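Long-range contacts in heme oxygenase (Leptospira interrogans, PDB 5KZL), which binds haem in a pocket between helices and probably opens its ring oxidatively to biliverdin, carbon monoxide and ferrous iron, as heme oxygenases do: residues K23-S28 with L204-F209; N68-S73 with D182-N187; Q90-T95 with L151-G156. The protein carries 1 engineered substitution. One frame throughout, in Å; residues are numbered along the deposited sequence.

Interaction 1 of 3, residues K23-S28 with L204-F209; sequences KAAESS and LNQGIF. With HEM (protoporphyrin IX containing Fe), chain B.
Residues 23-28, leading out of helix 19-24 through a type I turn from Ala24 to Ser27, pass along one side of helix 188-210, with the two backbones closest at Ala25 and Gln206, whose CA atoms lie 5.0 Å apart. The turn bends the first segment so that Ala25 and Ser28 both come up to the helix. Gln206 holds CG beside its own backbone N (chi1 -63°) and runs extended from there. Its CG presses on Ala25, 3.5 Å from Ala25 CA, while the amide end lies along Ala24, with Gln206 NE2 3.7 Å from Ala24 CB. No direct hydrogen bond joins the segments. The polar link goes through a water that donates to Gln206 O and makes a weak bond to Ser28 OG. That hydroxyl also packs against the base of the Phe209 side chain, Ser28 OG lying 3.4 Å from Phe209 CB.

The Phe209 ring turns its CD2 edge to Ala25 O, 3.6 Å away, and carries that edge on to the haem: Phe209 CE2 sits 3.3 Å from HEM CBB, the tip of a vinyl group. The Ala25 methyl meets the same tip, Ala25 CB to HEM CBB being 3.6 Å, and Asn205 CB approaches it more loosely. Asn205 O, one turn back in the helix, lies above one face of the Phe209 ring, offset toward its rim. Asn205 itself is buried, its amide bonded to Tyr110, Val201 and Arg132. On the iron, a water occupies one axial position at 2.3 Å from HEM FE. Ala25 and Phe209 thus form part of the apolar wall around a haem vinyl, in the interhelical haem pocket of the all-helical heme oxygenase fold.

Interaction 2 of 3, residues N68-S73 with D182-N187; sequences NLVLKS and DSLPVN
Asn68 OD1 is gripped by two backbone N-H groups, those of Val70 and Leu71. The bond from Leu71 N is the straighter at the hydrogen (156°) and arrives in the carbonyl plane on a lone pair; that from Val70 N is shorter, 2.8 Å to Asn68 OD1, but comes from above the plane. This Asx turn opens residues 69-73, which have helical backbone angles without a regular helix's bonding, while Asn68 ND2 is held by Glu123. The segment belongs to the loop between helices 41-64 and 82-93, and here it meets the connection from helix 170-183 to helix 188-210, a surface junction of two interhelical links in the heme oxygenase fold. Val70 does most of the packing: its CG1 lies 3.7 Å from Val186 CG1, the two side chains crossing at about a right angle, and its CG2 is 3.7 Å from Pro185 O. Pro185, centre of an inverse gamma turn, sets its CG 3.6 Å from Leu69 O. Leu184 pushes its CD2 methyl between two oxygens, 3.2 Å from Val70 O and 3.1 Å from Ser73 OG, a tight fit. Ser73 OG also donates a weak bond to Ser183 OG, whose stronger partner is Ala180 O.

Interaction 3 of 3, residues Q90-T95 with L151-G156; sequences QFFYGT and LNLPEG
Where helix 82-93 ends, its last turn packs against the loop that leaves helix 125-151, at the surface of the helical bundle. Gly94, with positive phi, takes the chain out of helix 82-93, and Gln90 NE2 bonds to Gly94 O at 2.8 Å, tying the last turn to the exit. Two neighbouring side chains, Phe91 and Phe92, reach the loop. Phe91 has CG anti to its backbone N (chi1 170°) and extends tip to tip toward Pro154, with Phe91 CZ 3.6 Å from Pro154 CD. Phe92 swings CG to the side of its own N (chi1 -70°) and crosses both Leu151 and Leu153 at about a right angle. The methyl Leu153 CD2 serves both rings, 3.7 Å from Phe91 CE2 and 3.9 Å from Phe92 CE1. Leu151 adds its CD1, also 3.9 Å from Phe92 CE1. The rings meet each other as well: Phe91 CD2 stands over the centre of the Phe92 ring, giving an edge-to-face arrangement. Phe92 continues inward to Tyr44 and Leu48 of helix 41-64. No hydrogen bond crosses between these two segments; what joins them directly is nonpolar van der Waals contact of leucine methyls and proline carbons with aromatic carbons, without a hydrogen bond's directionality.

Only interaction 1 touches the haem, through Ala25 and Phe209 of its pocket; the side chains of Leu184 in interaction 2 and Leu151 in interaction 3 stay about 13 and 14 Å from it. The contacts nest along the chain: 90-95 with 151-156 lies inside the loop closed by 68-73 with 182-187, itself inside that closed by 23-28 with 204-209. Interactions 2 and 3 sit on opposite sides of the chain's centre, their own centres 39 Å apart. Nearest atoms to interaction 1 are about 16 Å away for interaction 2 and 13 Å for interaction 3. Interaction 2 involves the connection between helices 170-183 and 188-210, which both reach the haem, through hydrogen-bonded Lys174 and through Phe209.

Interaction 1 of 3, residues K23-S28 with L204-F209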
loop_
_atom_site.group_PDB
_atom_site.type_symbol
_atom_site.label_atom_id
_atom_site.label_comp_id
_atom_site.label_asym_id
_atom_site.label_seq_id
_atom_site.Cartn_x
_atom_site.Cartn_y
_atom_site.Cartn_z
ATOM N N LYS A 23 2.788 -3.477 13.979
ATOM C CA LYS A 23 2.803 -4.757 14.690
ATOM C C LYS A 23 1.409 -5.428 14.708
ATOM O O LYS A 23 1.306 -6.594 14.314
ATOM C CB LYS A 23 3.391 -4.598 16.097
ATOM C CG LYS A 23 3.739 -5.924 16.780
ATOM C CD LYS A 23 3.344 -5.931 18.261
ATOM C CE LYS A 23 2.246 -6.926 18.584
ATOM N NZ LYS A 23 0.882 -6.380 18.329
ATOM N N ALA A 24 0.341 -4.685 15.087
ATOM C CA ALA A 24 -1.032 -5.213 15.139
ATOM C C ALA A 24 -1.569 -5.730 13.789
ATOM O O ALA A 24 -2.410 -6.631 13.777
ATOM C CB ALA A 24 -1.978 -4.188 15.733
ATOM N N ALA A 25 -1.062 -5.186 12.656
ATOM C CA ALA A 25 -1.458 -5.604 11.300
ATOM C C ALA A 25 -1.030 -7.063 10.956
ATOM O O ALA A 25 -1.505 -7.636 9.966
ATOM C CB ALA A 25 -0.932 -4.615 10.271
ATOM N N GLU A 26 -0.195 -7.673 11.824
ATOM C CA GLU A 26 0.289 -9.053 11.707
ATOM C C GLU A 26 -0.494 -10.028 12.612
ATOM O O GLU A 26 -0.154 -11.215 12.668
ATOM C CB GLU A 26 1.786 -9.126 12.008
ATOM C CG GLU A 26 2.637 -8.363 11.016
ATOM C CD GLU A 26 3.678 -7.442 11.616
ATOM O OE1 GLU A 26 4.155 -7.711 12.743
ATOM O OE2 GLU A 26 4.032 -6.451 10.937
ATOM N N SER A 27 -1.556 -9.531 13.297
ATOM C CA SER A 27 -2.429 -10.334 14.162
ATOM C C SER A 27 -3.303 -11.260 13.321
ATOM O O SER A 27 -3.910 -12.194 13.847
ATOM C CB SER A 27 -3.283 -9.445 15.060
ATOM O OG SER A 27 -2.495 -8.897 16.104
ATOM N N SER A 28 -3.350 -11.009 12.005
ATOM C CA SER A 28 -4.056 -11.851 11.047
ATOM C C SER A 28 -3.237 -13.113 10.880
ATOM O O SER A 28 -2.006 -13.045 10.905
ATOM C CB SER A 28 -4.194 -11.143 9.697
ATOM O OG SER A 28 -3.375 -9.987 9.582
ATOM N N LEU A 204 -7.549 -0.308 8.237
ATOM C CA LEU A 204 -8.252 -0.759 7.019
ATOM C C LEU A 204 -7.508 -1.925 6.376
ATOM O O LEU A 204 -8.152 -2.853 5.900
ATOM C CB LEU A 204 -8.476 0.392 6.035
ATOM C CG LEU A 204 -9.539 1.446 6.488
ATOM C CD1 LEU A 204 -9.347 2.757 5.743
ATOM C CD2 LEU A 204 -10.937 0.955 6.230
ATOM N N ASN A 205 -6.162 -1.921 6.468
ATOM C CA ASN A 205 -5.345 -3.043 5.988
ATOM C C ASN A 205 -5.566 -4.278 6.847
ATOM O O ASN A 205 -5.699 -5.365 6.299
ATOM C CB ASN A 205 -3.862 -2.659 5.942
ATOM C CG ASN A 205 -3.563 -1.915 4.676
ATOM O OD1 ASN A 205 -3.284 -2.528 3.647
ATOM N ND2 ASN A 205 -3.816 -0.604 4.665
ATOM N N GLN A 206 -5.650 -4.115 8.197
ATOM C CA GLN A 206 -5.950 -5.231 9.114
ATOM C C GLN A 206 -7.322 -5.826 8.749
ATOM O O GLN A 206 -7.489 -7.044 8.798
ATOM C CB GLN A 206 -5.976 -4.762 10.581
ATOM C CG GLN A 206 -4.642 -4.231 11.091
ATOM C CD GLN A 206 -4.632 -3.878 12.568
ATOM O OE1 GLN A 206 -5.146 -4.618 13.417
ATOM N NE2 GLN A 206 -3.974 -2.765 12.914
ATOM N N GLY A 207 -8.261 -4.956 8.364
ATOM C CA GLY A 207 -9.608 -5.335 7.940
ATOM C C GLY A 207 -9.628 -6.242 6.724
ATOM O O GLY A 207 -10.300 -7.277 6.731
ATOM N N ILE A 208 -8.859 -5.899 5.684
ATOM C CA ILE A 208 -8.788 -6.745 4.485
ATOM C C ILE A 208 -8.035 -8.054 4.796
ATOM O O ILE A 208 -8.451 -9.105 4.321
ATOM C CB ILE A 208 -8.269 -6.021 3.198
ATOM C CG1 ILE A 208 -6.849 -5.483 3.359
ATOM C CG2 ILE A 208 -9.244 -4.925 2.738
ATOM C CD1 ILE A 208 -6.240 -4.781 2.111
ATOM N N PHE A 209 -6.992 -8.011 5.658
ATOM C CA PHE A 209 -6.244 -9.214 6.042
ATOM C C PHE A 209 -7.099 -10.184 6.861
ATOM O O PHE A 209 -6.936 -11.415 6.725
ATOM C CB PHE A 209 -4.915 -8.887 6.752
ATOM C CG PHE A 209 -3.886 -8.087 5.969
ATOM C CD1 PHE A 209 -3.852 -8.126 4.576
ATOM C CD2 PHE A 209 -2.941 -7.315 6.626
ATOM C CE1 PHE A 209 -2.908 -7.381 3.860
ATOM C CE2 PHE A 209 -1.984 -6.587 5.909
ATOM C CZ PHE A 209 -1.978 -6.621 4.534
HETATM C CHA HEM B . 8.546 -0.579 7.102
HETATM C CHB HEM B . 3.868 -0.525 6.321
HETATM C CHC HEM B . 3.815 -5.264 6.948
HETATM C CHD HEM B . 8.485 -5.330 6.808
HETATM C C1A HEM B . 7.286 -0.171 6.829
HETATM C C2A HEM B . 6.906 1.206 6.707
HETATM C C3A HEM B . 5.590 1.211 6.515
HETATM C C4A HEM B . 5.154 -0.113 6.490
HETATM C CMA HEM B . 4.721 2.388 6.301
HETATM C CAA HEM B . 7.801 2.418 6.773
HETATM C CBA HEM B . 8.165 2.823 8.219
HETATM C CGA HEM B . 8.901 4.098 8.217
HETATM O O1A HEM B . 8.453 5.057 8.766
HETATM O O2A HEM B . 9.970 4.141 7.631
HETATM C C1B HEM B . 3.418 -1.829 6.445
HETATM C C2B HEM B . 2.013 -2.205 6.419
HETATM C C3B HEM B . 2.025 -3.540 6.600
HETATM C C4B HEM B . 3.428 -3.957 6.745
HETATM C CMB HEM B . 0.821 -1.339 6.195
HETATM C CAB HEM B . 0.960 -4.460 6.673
HETATM C CBB HEM B . -0.153 -3.949 6.820
HETATM C C1C HEM B . 5.061 -5.762 6.818
HETATM C C2C HEM B . 5.411 -7.123 6.595
HETATM C C3C HEM B . 6.755 -7.122 6.546
HETATM C C4C HEM B . 7.214 -5.765 6.704
HETATM C CMC HEM B . 4.456 -8.306 6.439
HETATM C CAC HEM B . 7.559 -8.306 6.354
HETATM C CBC HEM B . 8.754 -8.214 5.933
HETATM C C1D HEM B . 8.885 -4.021 6.985
HETATM C C2D HEM B . 10.306 -3.626 7.159
HETATM C C3D HEM B . 10.314 -2.318 7.204
HETATM C C4D HEM B . 8.911 -1.898 7.087
HETATM C CMD HEM B . 11.485 -4.535 7.190
HETATM C CAD HEM B . 11.531 -1.458 7.408
HETATM C CBD HEM B . 12.390 -1.331 6.205
HETATM C CGD HEM B . 13.580 -0.454 6.421
HETATM O O1D HEM B . 13.637 0.287 7.327
HETATM O O2D HEM B . 14.463 -0.521 5.621
HETATM N NA HEM B . 6.170 -0.901 6.719
HETATM N NB HEM B . 4.105 -2.894 6.675
HETATM N NC HEM B . 6.151 -5.030 6.883
HETATM N ND HEM B . 8.123 -2.949 6.944
HETATM FE FE HEM B . 6.182 -2.937 6.829
HETATM O O HOH W 1 -6.102 -8.566 10.589
HETATM O O HOH W 2 6.348 -3.171 4.569
#

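Interaction 2 of 3, residues N68-S73 with D182-N187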
loop_
_atom_site.group_PDB
_atom_site.type_symbol
_atom_site.label_atom_id
_atom_site.label_comp_id
_atom_site.label_asym_id
_atom_site.label_seq_id
_atom_site.Cartn_x
_atom_site.Cartn_y
_atom_site.Cartn_z
ATOM N N ASN A 68 -2.562 19.472 -5.986
ATOM C CA ASN A 68 -2.834 19.976 -4.650
ATOM C C ASN A 68 -1.484 20.464 -4.074
ATOM O O ASN A 68 -0.463 19.784 -4.248
ATOM C CB ASN A 68 -3.417 18.867 -3.782
ATOM C CG ASN A 68 -3.620 19.257 -2.341
ATOM O OD1 ASN A 68 -2.677 19.279 -1.546
ATOM N ND2 ASN A 68 -4.856 19.526 -1.968
ATOM N N LEU A 69 -1.473 21.659 -3.456
ATOM C CA LEU A 69 -0.243 22.278 -2.943
ATOM C C LEU A 69 0.480 21.449 -1.902
ATOM O O LEU A 69 1.708 21.460 -1.868
ATOM C CB LEU A 69 -0.493 23.713 -2.421
ATOM C CG LEU A 69 -0.807 24.801 -3.469
ATOM C CD1 LEU A 69 -0.888 26.158 -2.809
ATOM C CD2 LEU A 69 0.269 24.870 -4.531
ATOM N N VAL A 70 -0.265 20.700 -1.082
ATOM C CA VAL A 70 0.358 19.844 -0.081
ATOM C C VAL A 70 0.910 18.567 -0.731
ATOM O O VAL A 70 2.051 18.198 -0.447
ATOM C CB VAL A 70 -0.574 19.586 1.134
ATOM C CG1 VAL A 70 -0.070 18.439 2.002
ATOM C CG2 VAL A 70 -0.737 20.857 1.964
ATOM N N LEU A 71 0.145 17.930 -1.639
ATOM C CA LEU A 71 0.555 16.673 -2.263
ATOM C C LEU A 71 1.605 16.800 -3.371
ATOM O O LEU A 71 2.275 15.813 -3.666
ATOM C CB LEU A 71 -0.653 15.872 -2.785
ATOM C CG LEU A 71 -1.790 15.551 -1.794
ATOM C CD1 LEU A 71 -2.940 14.896 -2.530
ATOM C CD2 LEU A 71 -1.317 14.622 -0.672
ATOM N N LYS A 72 1.740 17.985 -4.000
ATOM C CA LYS A 72 2.662 18.233 -5.118
ATOM C C LYS A 72 4.057 17.601 -4.954
ATOM O O LYS A 72 4.515 16.908 -5.863
ATOM C CB LYS A 72 2.781 19.743 -5.389
ATOM C CG LYS A 72 2.103 20.173 -6.675
ATOM C CD LYS A 72 2.429 21.618 -7.030
ATOM C CE LYS A 72 1.435 22.183 -8.015
ATOM N NZ LYS A 72 1.870 23.504 -8.536
ATOM N N SER A 73 4.702 17.786 -3.785
ATOM C CA SER A 73 6.042 17.245 -3.541
ATOM C C SER A 73 6.097 15.721 -3.290
ATOM O O SER A 73 7.204 15.166 -3.248
ATOM C CB SER A 73 6.743 18.005 -2.422
ATOM O OG SER A 73 5.955 17.998 -1.249
ATOM N N ASP A 182 8.856 15.443 4.898
ATOM C CA ASP A 182 9.295 16.537 5.758
ATOM C C ASP A 182 9.173 17.918 5.104
ATOM O O ASP A 182 9.124 18.924 5.825
ATOM C CB ASP A 182 10.710 16.274 6.265
ATOM C CG ASP A 182 10.800 15.152 7.273
ATOM O OD1 ASP A 182 9.739 14.698 7.752
ATOM O OD2 ASP A 182 11.945 14.745 7.611
ATOM N N SER A 183 9.091 17.960 3.761
ATOM C CA SER A 183 8.968 19.178 2.951
ATOM C C SER A 183 7.522 19.629 2.829
ATOM O O SER A 183 7.276 20.765 2.422
ATOM C CB SER A 183 9.560 18.964 1.553
ATOM O OG SER A 183 8.653 18.364 0.630
ATOM N N LEU A 184 6.558 18.712 3.083
ATOM C CA LEU A 184 5.142 19.032 2.929
ATOM C C LEU A 184 4.759 20.306 3.643
ATOM O O LEU A 184 5.063 20.426 4.835
ATOM C CB LEU A 184 4.222 17.880 3.370
ATOM C CG LEU A 184 4.289 16.549 2.597
ATOM C CD1 LEU A 184 3.039 15.700 2.866
ATOM C CD2 LEU A 184 4.469 16.758 1.122
ATOM N N PRO A 185 4.134 21.286 2.934
ATOM C CA PRO A 185 3.750 22.537 3.609
ATOM C C PRO A 185 2.546 22.371 4.539
ATOM O O PRO A 185 1.425 22.788 4.207
ATOM C CB PRO A 185 3.468 23.485 2.440
ATOM C CG PRO A 185 2.983 22.589 1.342
ATOM C CD PRO A 185 3.749 21.307 1.501
ATOM N N VAL A 186 2.772 21.738 5.711
ATOM C CA VAL A 186 1.742 21.497 6.721
ATOM C C VAL A 186 2.260 21.890 8.096
ATOM O O VAL A 186 3.466 21.752 8.350
ATOM C CB VAL A 186 1.164 20.042 6.712
ATOM C CG1 VAL A 186 0.356 19.776 5.451
ATOM C CG2 VAL A 186 2.254 18.980 6.895
ATOM N N ASN A 187 1.362 22.363 8.993
ATOM C CA ASN A 187 1.812 22.700 10.335
ATOM C C ASN A 187 1.728 21.468 11.232
ATOM O O ASN A 187 1.209 20.437 10.810
ATOM C CB ASN A 187 1.088 23.939 10.894
ATOM C CG ASN A 187 -0.404 23.783 11.030
ATOM O OD1 ASN A 187 -0.927 22.718 11.393
ATOM N ND2 ASN A 187 -1.135 24.860 10.764
#

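Interaction 3 of 3, residues Q90-T95 with L151-G156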
loop_
_atom_site.group_PDB
_atom_site.type_symbol
_atom_site.label_atom_id
_atom_site.label_comp_id
_atom_site.label_asym_id
_atom_site.label_seq_id
_atom_site.Cartn_x
_atom_site.Cartn_y
_atom_site.Cartn_z
ATOM N N GLN A 90 -3.008 -11.852 -13.346
ATOM C CA GLN A 90 -3.016 -12.664 -14.557
ATOM C C GLN A 90 -2.151 -13.940 -14.343
ATOM O O GLN A 90 -2.541 -15.005 -14.812
ATOM C CB GLN A 90 -2.502 -11.836 -15.757
ATOM C CG GLN A 90 -2.620 -12.535 -17.140
ATOM C CD GLN A 90 -1.549 -13.589 -17.387
ATOM O OE1 GLN A 90 -0.355 -13.384 -17.119
ATOM N NE2 GLN A 90 -1.954 -14.767 -17.870
ATOM N N PHE A 91 -0.991 -13.835 -13.648
ATOM C CA PHE A 91 -0.161 -15.026 -13.420
ATOM C C PHE A 91 -0.939 -16.087 -12.610
ATOM O O PHE A 91 -0.923 -17.272 -12.960
ATOM C CB PHE A 91 1.179 -14.685 -12.731
ATOM C CG PHE A 91 1.927 -15.930 -12.286
ATOM C CD1 PHE A 91 2.639 -16.699 -13.206
ATOM C CD2 PHE A 91 1.841 -16.380 -10.975
ATOM C CE1 PHE A 91 3.282 -17.875 -12.804
ATOM C CE2 PHE A 91 2.454 -17.570 -10.582
ATOM C CZ PHE A 91 3.172 -18.308 -11.497
ATOM N N PHE A 92 -1.585 -15.663 -11.514
ATOM C CA PHE A 92 -2.318 -16.598 -10.659
ATOM C C PHE A 92 -3.630 -17.133 -11.271
ATOM O O PHE A 92 -3.957 -18.315 -11.095
ATOM C CB PHE A 92 -2.568 -15.995 -9.269
ATOM C CG PHE A 92 -1.272 -15.897 -8.505
ATOM C CD1 PHE A 92 -0.662 -17.033 -7.992
ATOM C CD2 PHE A 92 -0.615 -14.674 -8.370
ATOM C CE1 PHE A 92 0.578 -16.952 -7.349
ATOM C CE2 PHE A 92 0.621 -14.593 -7.729
ATOM C CZ PHE A 92 1.206 -15.731 -7.212
ATOM N N TYR A 93 -4.384 -16.273 -11.960
ATOM C CA TYR A 93 -5.687 -16.674 -12.495
ATOM C C TYR A 93 -5.714 -17.143 -13.955
ATOM O O TYR A 93 -6.718 -17.741 -14.370
ATOM C CB TYR A 93 -6.686 -15.540 -12.319
ATOM C CG TYR A 93 -7.174 -15.394 -10.898
ATOM C CD1 TYR A 93 -8.169 -16.229 -10.391
ATOM C CD2 TYR A 93 -6.678 -14.394 -10.069
ATOM C CE1 TYR A 93 -8.633 -16.092 -9.086
ATOM C CE2 TYR A 93 -7.149 -14.237 -8.762
ATOM C CZ TYR A 93 -8.125 -15.093 -8.275
ATOM O OH TYR A 93 -8.595 -14.972 -6.987
ATOM N N GLY A 94 -4.675 -16.809 -14.726
ATOM C CA GLY A 94 -4.607 -17.090 -16.156
ATOM C C GLY A 94 -5.275 -15.939 -16.885
ATOM O O GLY A 94 -4.682 -15.306 -17.756
ATOM N N THR A 95 -6.517 -15.627 -16.474
ATOM C CA THR A 95 -7.317 -14.506 -16.952
ATOM C C THR A 95 -8.081 -13.968 -15.738
ATOM O O THR A 95 -8.842 -14.712 -15.113
ATOM C CB THR A 95 -8.181 -14.892 -18.177
ATOM O OG1 THR A 95 -9.095 -13.837 -18.437
ATOM C CG2 THR A 95 -8.936 -16.220 -18.005
ATOM N N LEU A 151 5.249 -20.015 -2.346
ATOM C CA LEU A 151 4.435 -20.547 -3.447
ATOM C C LEU A 151 5.222 -21.331 -4.498
ATOM O O LEU A 151 4.641 -21.828 -5.473
ATOM C CB LEU A 151 3.634 -19.394 -4.089
ATOM C CG LEU A 151 2.551 -18.748 -3.208
ATOM C CD1 LEU A 151 2.080 -17.452 -3.795
ATOM C CD2 LEU A 151 1.392 -19.702 -2.951
ATOM N N ASN A 152 6.546 -21.501 -4.263
ATOM C CA ASN A 152 7.492 -22.143 -5.173
ATOM C C ASN A 152 7.314 -21.549 -6.574
ATOM O O ASN A 152 7.115 -22.266 -7.565
ATOM C CB ASN A 152 7.352 -23.690 -5.149
ATOM C CG ASN A 152 8.547 -24.384 -5.752
ATOM O OD1 ASN A 152 9.542 -23.758 -6.130
ATOM N ND2 ASN A 152 8.448 -25.688 -5.910
ATOM N N LEU A 153 7.335 -20.204 -6.649
ATOM C CA LEU A 153 7.092 -19.497 -7.897
ATOM C C LEU A 153 8.202 -19.634 -8.921
ATOM O O LEU A 153 9.372 -19.647 -8.533
ATOM C CB LEU A 153 6.851 -17.995 -7.627
ATOM C CG LEU A 153 5.611 -17.607 -6.806
ATOM C CD1 LEU A 153 5.553 -16.102 -6.609
ATOM C CD2 LEU A 153 4.320 -18.090 -7.482
ATOM N N PRO A 154 7.869 -19.623 -10.238
ATOM C CA PRO A 154 8.942 -19.592 -11.257
ATOM C C PRO A 154 9.724 -18.281 -11.134
ATOM O O PRO A 154 9.195 -17.277 -10.631
ATOM C CB PRO A 154 8.190 -19.617 -12.595
ATOM C CG PRO A 154 6.767 -19.884 -12.272
ATOM C CD PRO A 154 6.525 -19.542 -10.848
ATOM N N GLU A 155 10.979 -18.292 -11.594
ATOM C CA GLU A 155 11.872 -17.141 -11.604
ATOM C C GLU A 155 11.219 -15.950 -12.303
ATOM O O GLU A 155 10.764 -16.078 -13.436
ATOM C CB GLU A 155 13.190 -17.528 -12.313
ATOM C CG GLU A 155 14.293 -16.485 -12.207
ATOM C CD GLU A 155 14.747 -16.134 -10.804
ATOM O OE1 GLU A 155 15.082 -17.059 -10.028
ATOM O OE2 GLU A 155 14.778 -14.925 -10.490
ATOM N N GLY A 156 11.125 -14.833 -11.584
ATOM C CA GLY A 156 10.568 -13.575 -12.076
ATOM C C GLY A 156 9.075 -13.506 -12.338
ATOM O O GLY A 156 8.606 -12.543 -12.946
#